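PDB 4PYR: putative branched-chain amino acid ABC transporter from Chromobacterium violaceum, which belongs to the LppC lipoprotein family, whose members probably act as enzyme regulators, and binds glutathione in the crystal. Local coordinates for residues A[104-109]-A[135-140]; A[114-119]-A[198-203]; A[262-267]-A[271-276]. All coordinates share one frame; numbering follows the deposited sequence.

Contact 1. Residues A[104-109]-A[135-140]; sequences LIVEGE and SQRLGK. With GSH (glutathione), chain B.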
loop_
_atom_site.group_PDB
_atom_site.type_symbol
_atom_site.label_atom_id
_atom_site.label_comp_id
_atom_site.label_asym_id
_atom_site.label_seq_id
_atom_site.Cartn_x
_atom_site.Cartn_y
_atom_site.Cartn_z
ATOM N N LEU A 104 0.707 0.937 -2.878
ATOM C CA LEU A 104 0.691 0.001 -1.766
ATOM C C LEU A 104 2.064 -0.629 -1.552
ATOM O O LEU A 104 2.160 -1.768 -1.122
ATOM C CB LEU A 104 -0.379 -1.078 -2.040
ATOM C CG LEU A 104 -1.753 -0.484 -2.316
ATOM C CD1 LEU A 104 -2.736 -1.608 -2.586
ATOM C CD2 LEU A 104 -2.230 0.431 -1.181
ATOM N N ILE A 105 3.129 0.127 -1.776
ATOM C CA ILE A 105 4.499 -0.453 -1.720
ATOM C C ILE A 105 4.770 -1.199 -0.435
ATOM O O ILE A 105 4.669 -0.662 0.681
ATOM C CB ILE A 105 5.624 0.599 -1.877
ATOM C CG1 ILE A 105 5.418 1.827 -0.987
ATOM C CG2 ILE A 105 5.766 0.992 -3.322
ATOM C CD1 ILE A 105 6.684 2.659 -0.886
ATOM N N VAL A 106 5.176 -2.444 -0.584
ATOM C CA VAL A 106 5.295 -3.321 0.549
ATOM C C VAL A 106 6.373 -2.957 1.534
ATOM O O VAL A 106 6.215 -3.216 2.735
ATOM C CB VAL A 106 5.451 -4.754 0.069
ATOM C CG1 VAL A 106 4.240 -5.090 -0.797
ATOM C CG2 VAL A 106 6.797 -4.951 -0.661
ATOM N N GLU A 107 7.460 -2.348 1.047
ATOM C CA GLU A 107 8.551 -1.983 1.924
ATOM C C GLU A 107 8.063 -1.040 3.010
ATOM O O GLU A 107 8.566 -1.065 4.139
ATOM C CB GLU A 107 9.675 -1.320 1.129
ATOM C CG GLU A 107 10.606 -2.302 0.419
ATOM C CD GLU A 107 10.148 -2.704 -0.955
ATOM O OE1 GLU A 107 9.031 -2.333 -1.382
ATOM O OE2 GLU A 107 10.903 -3.441 -1.633
ATOM N N GLY A 108 7.097 -0.172 2.659
ATOM C CA GLY A 108 6.515 0.726 3.631
ATOM C C GLY A 108 5.887 0.006 4.807
ATOM O O GLY A 108 6.025 0.412 5.937
ATOM N N GLU A 109 5.260 -1.118 4.547
ATOM C CA GLU A 109 4.645 -1.843 5.633
ATOM C C GLU A 109 5.713 -2.544 6.489
ATOM O O GLU A 109 5.634 -2.560 7.724
ATOM C CB GLU A 109 3.639 -2.843 5.074
ATOM C CG GLU A 109 2.489 -2.182 4.338
ATOM C CD GLU A 109 1.355 -3.122 4.003
ATOM O OE1 GLU A 109 1.411 -4.261 4.501
ATOM O OE2 GLU A 109 0.414 -2.676 3.309
ATOM N N SER A 135 8.405 -11.739 -0.010
ATOM C CA SER A 135 8.873 -11.946 1.335
ATOM C C SER A 135 10.297 -11.410 1.468
ATOM O O SER A 135 10.659 -10.881 2.498
ATOM C CB SER A 135 8.893 -13.423 1.646
ATOM O OG SER A 135 7.566 -13.904 1.709
ATOM N N GLN A 136 11.101 -11.623 0.444
ATOM C CA GLN A 136 12.519 -11.212 0.558
ATOM C C GLN A 136 12.636 -9.715 0.555
ATOM O O GLN A 136 13.430 -9.215 1.289
ATOM C CB GLN A 136 13.363 -11.816 -0.559
ATOM C CG GLN A 136 13.386 -13.324 -0.541
ATOM C CD GLN A 136 14.527 -13.905 0.220
ATOM O OE1 GLN A 136 14.894 -13.403 1.302
ATOM N NE2 GLN A 136 15.087 -15.024 -0.308
ATOM N N ARG A 137 11.762 -9.031 -0.175
ATOM C CA ARG A 137 11.722 -7.549 -0.150
ATOM C C ARG A 137 11.302 -7.037 1.207
ATOM O O ARG A 137 11.872 -6.081 1.729
ATOM C CB ARG A 137 10.760 -7.030 -1.193
ATOM C CG ARG A 137 11.354 -7.048 -2.592
ATOM C CD ARG A 137 10.368 -6.617 -3.691
ATOM N NE ARG A 137 9.819 -5.298 -3.419
ATOM C CZ ARG A 137 8.864 -4.694 -4.127
ATOM N NH1 ARG A 137 8.304 -5.286 -5.183
ATOM N NH2 ARG A 137 8.461 -3.487 -3.759
ATOM N N LEU A 138 10.285 -7.689 1.803
ATOM C CA LEU A 138 9.825 -7.304 3.124
ATOM C C LEU A 138 10.895 -7.490 4.169
ATOM O O LEU A 138 11.080 -6.688 5.076
ATOM C CB LEU A 138 8.591 -8.158 3.538
ATOM C CG LEU A 138 7.328 -7.774 2.836
ATOM C CD1 LEU A 138 6.236 -8.758 3.174
ATOM C CD2 LEU A 138 6.853 -6.400 3.222
ATOM N N GLY A 139 11.583 -8.618 4.086
ATOM C CA GLY A 139 12.543 -8.909 5.095
ATOM C C GLY A 139 13.699 -7.914 5.079
ATOM O O GLY A 139 14.090 -7.479 6.137
ATOM N N LYS A 140 14.203 -7.594 3.884
ATOM C CA LYS A 140 15.286 -6.572 3.769
ATOM C C LYS A 140 14.834 -5.234 4.349
ATOM O O LYS A 140 15.570 -4.603 5.143
ATOM C CB LYS A 140 15.716 -6.449 2.292
ATOM C CG LYS A 140 16.639 -5.273 1.962
ATOM C CD LYS A 140 17.975 -5.405 2.648
ATOM C CE LYS A 140 18.970 -4.471 1.968
ATOM N NZ LYS A 140 20.157 -4.011 2.762
HETATM N N1 GSH B . 10.371 -0.736 -6.745
HETATM C CA1 GSH B . 9.967 -2.117 -6.583
HETATM C C1 GSH B . 11.154 -3.037 -6.382
HETATM O O11 GSH B . 11.982 -2.823 -5.455
HETATM O O12 GSH B . 11.261 -4.038 -7.130
HETATM C CB1 GSH B . 9.146 -2.580 -7.793
HETATM C CG1 GSH B . 7.917 -1.715 -8.072
HETATM C CD1 GSH B . 6.935 -1.803 -6.944
HETATM O OE1 GSH B . 7.256 -2.384 -5.917
HETATM N N2 GSH B . 5.740 -1.219 -7.187
HETATM C CA2 GSH B . 4.604 -1.166 -6.257
HETATM C C2 GSH B . 3.520 -2.081 -6.743
HETATM O O2 GSH B . 4.032 -3.046 -7.319
HETATM C CB2 GSH B . 4.123 0.266 -6.127
HETATM S SG2 GSH B . 5.451 1.397 -6.511
HETATM N N3 GSH B . 2.152 -1.911 -6.599
HETATM C CA3 GSH B . 1.342 -0.933 -5.813
HETATM C C3 GSH B . 0.156 -0.279 -6.529
HETATM O O31 GSH B . -0.882 0.064 -5.877
HETATM O O32 GSH B . 0.234 -0.096 -7.760
HETATM O O HOH W 1 5.458 -3.110 -3.712
HETATM O O HOH W 2 13.106 -4.297 0.008
#

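Contact 2. Residues A[114-119]-A[198-203]; sequences ARLMRD and PVYGTS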
loop_
_atom_site.group_PDB
_atom_site.type_symbol
_atom_site.label_atom_id
_atom_site.label_comp_id
_atom_site.label_asym_id
_atom_site.label_seq_id
_atom_site.Cartn_x
_atom_site.Cartn_y
_atom_site.Cartn_z
ATOM N N ALA A 114 8.622 -2.845 11.814
ATOM C CA ALA A 114 9.764 -2.723 12.677
ATOM C C ALA A 114 9.532 -1.646 13.713
ATOM O O ALA A 114 9.859 -1.842 14.864
ATOM C CB ALA A 114 11.012 -2.423 11.870
ATOM N N ARG A 115 9.016 -0.481 13.294
ATOM C CA ARG A 115 8.695 0.565 14.239
ATOM C C ARG A 115 7.642 0.171 15.287
ATOM O O ARG A 115 7.800 0.501 16.468
ATOM C CB ARG A 115 8.311 1.846 13.471
ATOM C CG ARG A 115 9.479 2.389 12.643
ATOM C CD ARG A 115 9.255 3.821 12.205
ATOM N NE ARG A 115 8.266 3.926 11.142
ATOM C CZ ARG A 115 8.552 3.897 9.833
ATOM N NH1 ARG A 115 9.800 3.749 9.398
ATOM N NH2 ARG A 115 7.569 4.002 8.948
ATOM N N LEU A 116 6.616 -0.574 14.862
ATOM C CA LEU A 116 5.569 -1.079 15.777
ATOM C C LEU A 116 6.180 -1.972 16.834
ATOM O O LEU A 116 5.864 -1.894 18.038
ATOM C CB LEU A 116 4.461 -1.874 15.045
ATOM C CG LEU A 116 3.423 -2.625 15.916
ATOM C CD1 LEU A 116 2.605 -1.682 16.777
ATOM C CD2 LEU A 116 2.514 -3.455 15.027
HETATM N N MSE A 117 7.062 -2.852 16.375
HETATM C CA MSE A 117 7.654 -3.764 17.307
HETATM C C MSE A 117 8.563 -3.117 18.293
HETATM O O MSE A 117 8.630 -3.528 19.460
HETATM C CB MSE A 117 8.307 -4.840 16.493
HETATM C CG MSE A 117 7.287 -5.847 15.942
HETATM SE SE MSE A 117 8.050 -7.160 14.717
HETATM C CE MSE A 117 8.581 -8.432 16.130
ATOM N N ARG A 118 9.290 -2.083 17.864
ATOM C CA ARG A 118 10.037 -1.268 18.796
ATOM C C ARG A 118 9.145 -0.599 19.830
ATOM O O ARG A 118 9.416 -0.638 21.026
ATOM C CB ARG A 118 10.813 -0.211 18.021
ATOM C CG ARG A 118 12.019 -0.783 17.337
ATOM C CD ARG A 118 13.010 -1.239 18.382
ATOM N NE ARG A 118 13.857 -0.155 18.876
ATOM C CZ ARG A 118 14.965 -0.372 19.577
ATOM N NH1 ARG A 118 15.324 -1.629 19.819
ATOM N NH2 ARG A 118 15.707 0.631 19.998
ATOM N N ASP A 119 8.058 -0.005 19.367
ATOM C CA ASP A 119 7.101 0.585 20.288
ATOM C C ASP A 119 6.595 -0.395 21.339
ATOM O O ASP A 119 6.423 -0.038 22.511
ATOM C CB ASP A 119 5.895 1.135 19.567
ATOM C CG ASP A 119 5.163 2.119 20.433
ATOM O OD1 ASP A 119 5.838 3.026 21.000
ATOM O OD2 ASP A 119 3.943 1.946 20.595
ATOM N N PRO A 198 4.739 -13.635 20.971
ATOM C CA PRO A 198 4.128 -12.661 20.073
ATOM C C PRO A 198 4.620 -12.805 18.637
ATOM O O PRO A 198 5.834 -12.893 18.406
ATOM C CB PRO A 198 4.595 -11.334 20.653
ATOM C CG PRO A 198 4.921 -11.591 22.067
ATOM C CD PRO A 198 5.392 -13.006 22.129
ATOM N N VAL A 199 3.696 -12.829 17.683
ATOM C CA VAL A 199 3.995 -12.995 16.283
ATOM C C VAL A 199 3.354 -11.819 15.539
ATOM O O VAL A 199 2.205 -11.463 15.792
ATOM C CB VAL A 199 3.481 -14.345 15.731
ATOM C CG1 VAL A 199 3.764 -14.467 14.237
ATOM C CG2 VAL A 199 4.127 -15.491 16.520
ATOM N N TYR A 200 4.137 -11.207 14.653
ATOM C CA TYR A 200 3.741 -10.054 13.894
ATOM C C TYR A 200 3.922 -10.263 12.410
ATOM O O TYR A 200 4.836 -10.974 11.976
ATOM C CB TYR A 200 4.671 -8.904 14.264
ATOM C CG TYR A 200 4.546 -8.387 15.660
ATOM C CD1 TYR A 200 5.128 -9.053 16.745
ATOM C CD2 TYR A 200 3.860 -7.199 15.911
ATOM C CE1 TYR A 200 5.029 -8.563 18.023
ATOM C CE2 TYR A 200 3.789 -6.659 17.177
ATOM C CZ TYR A 200 4.346 -7.324 18.248
ATOM O OH TYR A 200 4.275 -6.793 19.541
ATOM N N GLY A 201 3.089 -9.635 11.614
ATOM C CA GLY A 201 3.251 -9.616 10.168
ATOM C C GLY A 201 2.718 -8.301 9.576
ATOM O O GLY A 201 2.146 -7.470 10.264
ATOM N N THR A 202 2.887 -8.177 8.270
ATOM C CA THR A 202 2.307 -7.124 7.491
ATOM C C THR A 202 0.981 -7.591 6.898
ATOM O O THR A 202 0.508 -8.691 7.199
ATOM C CB THR A 202 3.242 -6.651 6.360
ATOM O OG1 THR A 202 3.428 -7.719 5.412
ATOM C CG2 THR A 202 4.555 -6.299 6.905
ATOM N N SER A 203 0.398 -6.789 6.007
ATOM C CA SER A 203 -0.872 -7.114 5.413
ATOM C C SER A 203 -0.752 -8.323 4.488
ATOM O O SER A 203 -1.752 -8.792 4.033
ATOM C CB SER A 203 -1.442 -5.912 4.644
ATOM O OG SER A 203 -0.710 -5.612 3.472
#

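Contact 3. Residues A[262-267]-A[271-276]; sequences VQLAGS and AAVRLD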
loop_
_atom_site.group_PDB
_atom_site.type_symbol
_atom_site.label_atom_id
_atom_site.label_comp_id
_atom_site.label_asym_id
_atom_site.label_seq_id
_atom_site.Cartn_x
_atom_site.Cartn_y
_atom_site.Cartn_z
ATOM N N VAL A 262 -8.478 15.798 -4.908
ATOM C CA VAL A 262 -9.236 17.001 -4.567
ATOM C C VAL A 262 -8.366 17.984 -3.780
ATOM O O VAL A 262 -8.401 19.181 -4.048
ATOM C CB VAL A 262 -10.522 16.676 -3.776
ATOM C CG1 VAL A 262 -11.162 17.936 -3.269
ATOM C CG2 VAL A 262 -11.491 15.908 -4.678
ATOM N N GLN A 263 -7.548 17.486 -2.853
ATOM C CA GLN A 263 -6.662 18.361 -2.096
ATOM C C GLN A 263 -5.540 18.961 -2.955
ATOM O O GLN A 263 -5.168 20.171 -2.770
ATOM C CB GLN A 263 -6.142 17.629 -0.870
ATOM C CG GLN A 263 -7.270 17.056 0.001
ATOM C CD GLN A 263 -8.263 18.090 0.485
ATOM O OE1 GLN A 263 -9.509 17.910 0.426
ATOM N NE2 GLN A 263 -7.723 19.195 0.975
ATOM N N LEU A 264 -5.007 18.117 -3.862
ATOM C CA LEU A 264 -3.892 18.528 -4.737
ATOM C C LEU A 264 -4.311 19.592 -5.733
ATOM O O LEU A 264 -3.464 20.393 -6.212
ATOM C CB LEU A 264 -3.339 17.327 -5.490
ATOM C CG LEU A 264 -2.461 16.414 -4.624
ATOM C CD1 LEU A 264 -2.215 15.060 -5.278
ATOM C CD2 LEU A 264 -1.134 17.095 -4.291
ATOM N N ALA A 265 -5.588 19.629 -6.054
ATOM C CA ALA A 265 -6.111 20.649 -6.946
ATOM C C ALA A 265 -6.231 21.984 -6.227
ATOM O O ALA A 265 -6.166 23.021 -6.864
ATOM C CB ALA A 265 -7.453 20.238 -7.513
ATOM N N GLY A 266 -6.440 21.926 -4.903
ATOM C CA GLY A 266 -6.685 23.031 -4.066
ATOM C C GLY A 266 -5.489 23.601 -3.267
ATOM O O GLY A 266 -5.656 24.505 -2.436
ATOM N N SER A 267 -4.297 23.021 -3.500
ATOM C CA SER A 267 -3.048 23.365 -2.746
ATOM C C SER A 267 -1.982 23.972 -3.660
ATOM O O SER A 267 -2.000 23.738 -4.867
ATOM C CB SER A 267 -2.462 22.093 -2.112
ATOM O OG SER A 267 -3.178 21.670 -0.964
ATOM N N ALA A 271 3.276 19.246 -0.592
ATOM C CA ALA A 271 3.991 19.229 0.677
ATOM C C ALA A 271 3.079 19.509 1.884
ATOM O O ALA A 271 3.269 18.941 2.959
ATOM C CB ALA A 271 5.203 20.161 0.647
ATOM N N ALA A 272 2.051 20.327 1.670
ATOM C CA ALA A 272 1.115 20.679 2.725
ATOM C C ALA A 272 -0.093 19.722 2.773
ATOM O O ALA A 272 -1.004 19.952 3.593
ATOM C CB ALA A 272 0.633 22.120 2.552
ATOM N N VAL A 273 -0.096 18.661 1.955
ATOM C CA VAL A 273 -1.247 17.779 1.833
ATOM C C VAL A 273 -1.045 16.572 2.739
ATOM O O VAL A 273 -0.012 15.893 2.654
ATOM C CB VAL A 273 -1.492 17.334 0.375
ATOM C CG1 VAL A 273 -2.606 16.299 0.308
ATOM C CG2 VAL A 273 -1.856 18.524 -0.498
ATOM N N ARG A 274 -2.003 16.373 3.646
ATOM C CA ARG A 274 -2.059 15.224 4.522
ATOM C C ARG A 274 -3.492 14.702 4.461
ATOM O O ARG A 274 -4.398 15.451 4.148
ATOM C CB ARG A 274 -1.729 15.618 5.951
ATOM C CG ARG A 274 -0.369 16.303 6.112
ATOM C CD ARG A 274 0.353 15.865 7.372
ATOM N NE ARG A 274 1.737 16.357 7.417
ATOM C CZ ARG A 274 2.615 16.075 8.377
ATOM N NH1 ARG A 274 2.275 15.307 9.402
ATOM N NH2 ARG A 274 3.856 16.569 8.302
ATOM N N LEU A 275 -3.693 13.419 4.739
ATOM C CA LEU A 275 -5.031 12.826 4.676
ATOM C C LEU A 275 -5.193 11.705 5.698
ATOM O O LEU A 275 -4.308 10.892 5.834
ATOM C CB LEU A 275 -5.272 12.209 3.291
ATOM C CG LEU A 275 -6.715 11.795 2.930
ATOM C CD1 LEU A 275 -7.551 13.032 2.735
ATOM C CD2 LEU A 275 -6.828 10.867 1.726
ATOM N N ASP A 276 -6.342 11.680 6.374
ATOM C CA ASP A 276 -6.786 10.505 7.147
ATOM C C ASP A 276 -7.357 9.470 6.173
ATOM O O ASP A 276 -8.583 9.313 6.011
ATOM C CB ASP A 276 -7.766 10.890 8.283
ATOM C CG ASP A 276 -9.085 11.502 7.800
ATOM O OD1 ASP A 276 -9.100 12.185 6.766
ATOM O OD2 ASP A 276 -10.129 11.296 8.473
#

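Contact 1. Residues A[104-109]-A[135-140]
Arg137 NH2 is held on several sides, giving one hydrogen bond to Glu107 OE1 at 2.7 Å and another to glutathione OE1, the carbonyl oxygen of the gamma-glutamyl link, also at 2.7 Å. A weak bond to a water adds a third partner, and that water in turn bridges Val106 N and the same glutathione oxygen. The Glu107 carboxylate takes the guanidinium side-on, through NE and NH2. NH2 uses the syn lone pair of Glu107 OE1, while Arg137 NE reaches Glu107 OE2 at 2.8 Å from 26° out of the carboxylate plane. The carboxylate and guanidinium planes are 30° apart, and both N-H...O angles are 160°. A bend at chi2 of Glu107 and another at chi3 of Arg137 bring the two ends together from adjacent helices.

The faces of the guanidinium are flanked too. Glutathione C1 lies 3.6 Å above its plane, over the centre, and the opposite face is backed by Val106 CG2, 3.8 Å from Arg137 NH2. The salt bridge probably fixes the guanidinium so that NH2, and more weakly NH1, are directed at glutathione OE1. A second water joins Glu107 OE2 to Arg137 O. Between the helices, Leu138 CD2 packs against Val106 CB at 3.8 Å, an apolar footing between the start of helix 106-119 and helix 133-150. Leu104, Ile105 and Arg137 line the glutathione pocket, consistent with the interdomain ligand cleft of periplasmic-binding-protein-like folds.

Contact 2. Residues A[114-119]-A[198-203]
Leu116, on the last turns of helix 106-119, reaches the edge of the Tyr200 ring with one methyl branch: its CD2 lies near the ring plane, 4.1 Å from Tyr200 CE2. The next residue, Met117, present as selenomethionine, supplies most of the remaining contact. Its CG stands over the middle of the ring, 3.6 Å from the centroid and only 9° off the normal, a CH-pi contact made almost straight down onto the face. SE follows in an extended chain (chi2 174°) and lies toward Tyr200 CB; the bend at chi3 then turns the terminal methyl back over the CD1 side of the same face, with Met117 CE 3.6 Å from Tyr200 CD1. SE itself is oblique, 4.3 Å from the Tyr200 ring centroid, making a Met-aromatic contact. Met117 also packs on Ala176 and Ala178 of the neighbouring strand 176-180 and on Phe142 of helix 133-150.

The two side chains run past each other in opposite directions, and Tyr200 OH forms hydrogen bonds with Asp120 and Arg122. No hydrogen bond passes between 114-119 and 198-203; they meet through apolar, CH-pi and Met-aromatic packing, while the polar end of the ring is satisfied just past the helix terminus.

Contact 3. Residues A[262-267]-A[271-276]
The short connection from the C-terminal end of helix 245-265 into strand 274-277, an outermost strand of the mixed sheet, folds back on itself around Val273, which meets Gln263, Leu264 and Ser267. Val273 precedes the strand and points its side chain at the helix end. Its two methyl branches divide the work. CG1, anti to the backbone N (chi1 174°), approaches the base of the glutamine, with Gln263 CB 4.0 Å from Val273 CG1. CG2 faces Ser267, just past the helix end, and lies 3.4 Å from Ser267 OG. The same methyl also meets the leucine from the helix, Leu264 CD2 being 4.1 Å from Val273 CG2, and here the two side chains cross at about a right angle.

The serine is itself tied back to the helix. Ser267 OG donates to Gln263 O at 3.1 Å, arriving 43° out of the carbonyl plane, with a C=O...donor angle of 137°. That carbonyl also receives a weak bond from Gly266 N, so the oxygen at the helix end has two partners as the chain leaves the helical path. The hydroxyl is thereby held close to the valine methyl.

Val273 continues its packing on Leu260, one turn earlier in the helix, and Leu264 on Pro82. Farther along the strand, Leu275 also rests on Leu260, and Asp276 forms a salt bridge with Arg259, which lengthens the attachment of strand to helix.

No hydrogen bond passes between 262-267 and 271-276. Their adhesion is largely van der Waals packing round one buried valine, the serine hydroxyl included, whereas the single side-chain bond acts within the helix end and, by holding Ser267 OG, probably helps to shape the surface against which that valine packs.

From the N terminus, helix 106-119 enters contact 1 with its first turn and contact 2 with its last. Contact 1 opens before contact 2 and closes at 135-140, on helix 133-150, before contact 2 closes at 198-203, so the two cross along the chain. They also touch: Glu109 OE1 and Ser203 OG, 2.7 Å apart, probably form a hydrogen bond. Together they set one helix against a neighbouring helix and the mixed sheet. Contact 3 follows in series, a short turn back from helix 245-265. Its centre lies about 26 Å from that of contact 1 and 29 Å from that of contact 2, but its strand belongs to the same sheet as 199-201.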